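Local coordinates for sister chromatid cohesion protein 2 (Saccharomyces cerevisiae, PDB 4XDN), which forms a complex with Scc4 through its N-terminal region, the part modelled here, and is required for stable association of cohesin with chromatin, at residues Asn124-Leu129 / Ser135-His140. Sequence-based numbering, arbitrary orientation.
Sequences NFLEGL and SVLSTH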
loop_
_atom_site.group_PDB
_atom_site.type_symbol
_atom_site.label_atom_id
_atom_site.label_comp_id
_atom_site.label_asym_id
_atom_site.label_seq_id
_atom_site.Cartn_x
_atom_site.Cartn_y
_atom_site.Cartn_z
ATOM N N ASN B 124 -5.605 -31.415 21.119
ATOM C CA ASN B 124 -4.300 -31.800 21.634
ATOM C C ASN B 124 -3.429 -32.023 20.442
ATOM O O ASN B 124 -3.744 -32.829 19.590
ATOM C CB ASN B 124 -4.354 -33.082 22.456
ATOM C CG ASN B 124 -3.095 -33.296 23.271
ATOM O OD1 ASN B 124 -2.007 -33.031 22.807
ATOM N ND2 ASN B 124 -3.249 -33.761 24.497
ATOM N N PHE B 125 -2.333 -31.298 20.391
ATOM C CA PHE B 125 -1.513 -31.231 19.219
ATOM C C PHE B 125 -0.606 -32.421 19.017
ATOM O O PHE B 125 0.025 -32.520 17.995
ATOM C CB PHE B 125 -0.726 -29.925 19.233
ATOM C CG PHE B 125 -1.594 -28.716 19.084
ATOM C CD1 PHE B 125 -2.807 -28.806 18.451
ATOM C CD2 PHE B 125 -1.208 -27.516 19.574
ATOM C CE1 PHE B 125 -3.611 -27.709 18.313
ATOM C CE2 PHE B 125 -2.004 -26.411 19.431
ATOM C CZ PHE B 125 -3.207 -26.507 18.812
ATOM N N LEU B 126 -0.563 -33.338 19.959
ATOM C CA LEU B 126 0.239 -34.528 19.790
ATOM C C LEU B 126 -0.469 -35.586 18.995
ATOM O O LEU B 126 0.112 -36.455 18.399
ATOM C CB LEU B 126 0.598 -35.084 21.148
ATOM C CG LEU B 126 1.514 -34.208 22.018
ATOM C CD1 LEU B 126 2.626 -35.044 22.603
ATOM C CD2 LEU B 126 2.077 -32.991 21.315
ATOM N N GLU B 127 -1.763 -35.487 18.999
ATOM C CA GLU B 127 -2.609 -36.372 18.212
ATOM C C GLU B 127 -2.192 -36.333 16.745
ATOM O O GLU B 127 -2.183 -35.269 16.123
ATOM C CB GLU B 127 -4.078 -35.971 18.365
ATOM C CG GLU B 127 -5.050 -36.787 17.529
ATOM C CD GLU B 127 -6.476 -36.291 17.661
ATOM O OE1 GLU B 127 -7.237 -36.399 16.676
ATOM O OE2 GLU B 127 -6.835 -35.791 18.748
ATOM N N GLY B 128 -1.845 -37.497 16.201
ATOM C CA GLY B 128 -1.395 -37.600 14.825
ATOM C C GLY B 128 0.098 -37.854 14.727
ATOM O O GLY B 128 0.597 -38.252 13.673
ATOM N N LEU B 129 0.819 -37.614 15.818
ATOM C CA LEU B 129 2.244 -37.918 15.857
ATOM C C LEU B 129 2.450 -39.418 15.945
ATOM O O LEU B 129 1.705 -40.118 16.632
ATOM C CB LEU B 129 2.930 -37.233 17.043
ATOM C CG LEU B 129 3.247 -35.742 16.925
ATOM C CD1 LEU B 129 3.890 -35.249 18.212
ATOM C CD2 LEU B 129 4.160 -35.462 15.738
ATOM N N SER B 135 7.226 -40.669 21.749
ATOM C CA SER B 135 8.135 -41.185 22.766
ATOM C C SER B 135 9.336 -40.270 22.977
ATOM O O SER B 135 9.682 -39.942 24.110
ATOM C CB SER B 135 8.614 -42.584 22.387
ATOM O OG SER B 135 9.450 -43.116 23.399
ATOM N N VAL B 136 9.970 -39.864 21.882
ATOM C CA VAL B 136 11.131 -38.980 21.950
ATOM C C VAL B 136 10.730 -37.625 22.529
ATOM O O VAL B 136 11.503 -36.991 23.249
ATOM C CB VAL B 136 11.772 -38.792 20.551
ATOM C CG1 VAL B 136 12.898 -37.757 20.580
ATOM C CG2 VAL B 136 12.295 -40.118 20.030
ATOM N N LEU B 137 9.514 -37.191 22.224
ATOM C CA LEU B 137 9.013 -35.923 22.737
ATOM C C LEU B 137 8.844 -35.981 24.257
ATOM O O LEU B 137 9.177 -35.026 24.958
ATOM C CB LEU B 137 7.688 -35.565 22.059
ATOM C CG LEU B 137 7.043 -34.221 22.411
ATOM C CD1 LEU B 137 8.010 -33.071 22.217
ATOM C CD2 LEU B 137 5.801 -33.999 21.563
ATOM N N SER B 138 8.345 -37.107 24.761
ATOM C CA SER B 138 8.102 -37.270 26.196
ATOM C C SER B 138 9.402 -37.426 26.978
ATOM O O SER B 138 9.530 -36.918 28.092
ATOM C CB SER B 138 7.205 -38.480 26.456
ATOM O OG SER B 138 5.963 -38.350 25.792
ATOM N N THR B 139 10.356 -38.144 26.394
ATOM C CA THR B 139 11.644 -38.378 27.036
ATOM C C THR B 139 12.392 -37.069 27.246
ATOM O O THR B 139 13.110 -36.907 28.231
ATOM C CB THR B 139 12.518 -39.337 26.201
ATOM O OG1 THR B 139 11.880 -40.618 26.121
ATOM C CG2 THR B 139 13.902 -39.509 26.827
ATOM N N HIS B 140 12.217 -36.140 26.312
ATOM C CA HIS B 140 12.905 -34.856 26.358
ATOM C C HIS B 140 11.913 -33.723 26.597
ATOM O O HIS B 140 11.848 -32.767 25.826
ATOM C CB HIS B 140 13.680 -34.627 25.060
ATOM C CG HIS B 140 14.576 -35.766 24.688
ATOM N ND1 HIS B 140 14.101 -36.938 24.138
ATOM C CD2 HIS B 140 15.917 -35.919 24.798
ATOM C CE1 HIS B 140 15.112 -37.760 23.918
ATOM N NE2 HIS B 140 16.224 -37.166 24.311
#
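Leu126 and Leu129 meet Leu137 through methyl groups alone, and the flat groups lie to the side of this contact. The His140 ring has Val136 O at its edge, in the ring plane. Two overlapping beta turns, type I (Asn124 to Glu127) and type II (Leu126 to Leu129), precede helix 131-139 and fold back against it.

His140 ND1 donates to Val136 O over 2.7 Å, in the carbonyl plane and on a lone pair. The same oxygen also accepts from His140 N at 3.3 Å, so it is gripped twice where the chain leaves the helix. His140 NE2 makes a weak hydrogen bond with Ile81 O.

An Asx turn braces the first beta turn. Leu126 N lies 3.2 Å from Asn124 OD1; its N-H points nearly straight at OD1, from a donor lying 26° off the side-chain carbonyl plane. Leu129 N to Leu126 O, 2.9 Å, closes the second. Gly128 sits at its third position with positive phi.

The turns place Leu126 and Leu129 on the helix side. In Leu137, chi1 of -177° carries CG toward the loop, and CD2 is the methyl that meets it. Leu126 and Leu137 meet end to end, and Leu129 comes across Leu137 nearly perpendicular. The apolar patch is small: 98 Å² is buried in all, and no hydrogen bond crosses it.

A chain of another protein, consistent with Scc4, lies alongside and hydrogen-bonds Phe125 O through a polar side chain. Polar side chains of that chain also pack on Leu126 and Leu129, and an aromatic one packs on Val136. Within the contact, Leu137 CD2 does all the touching on the helix: it lies 3.5 Å from Leu126 CD1, 3.9 Å from Leu126 CD2 and 4.1 Å from Leu129 CD1.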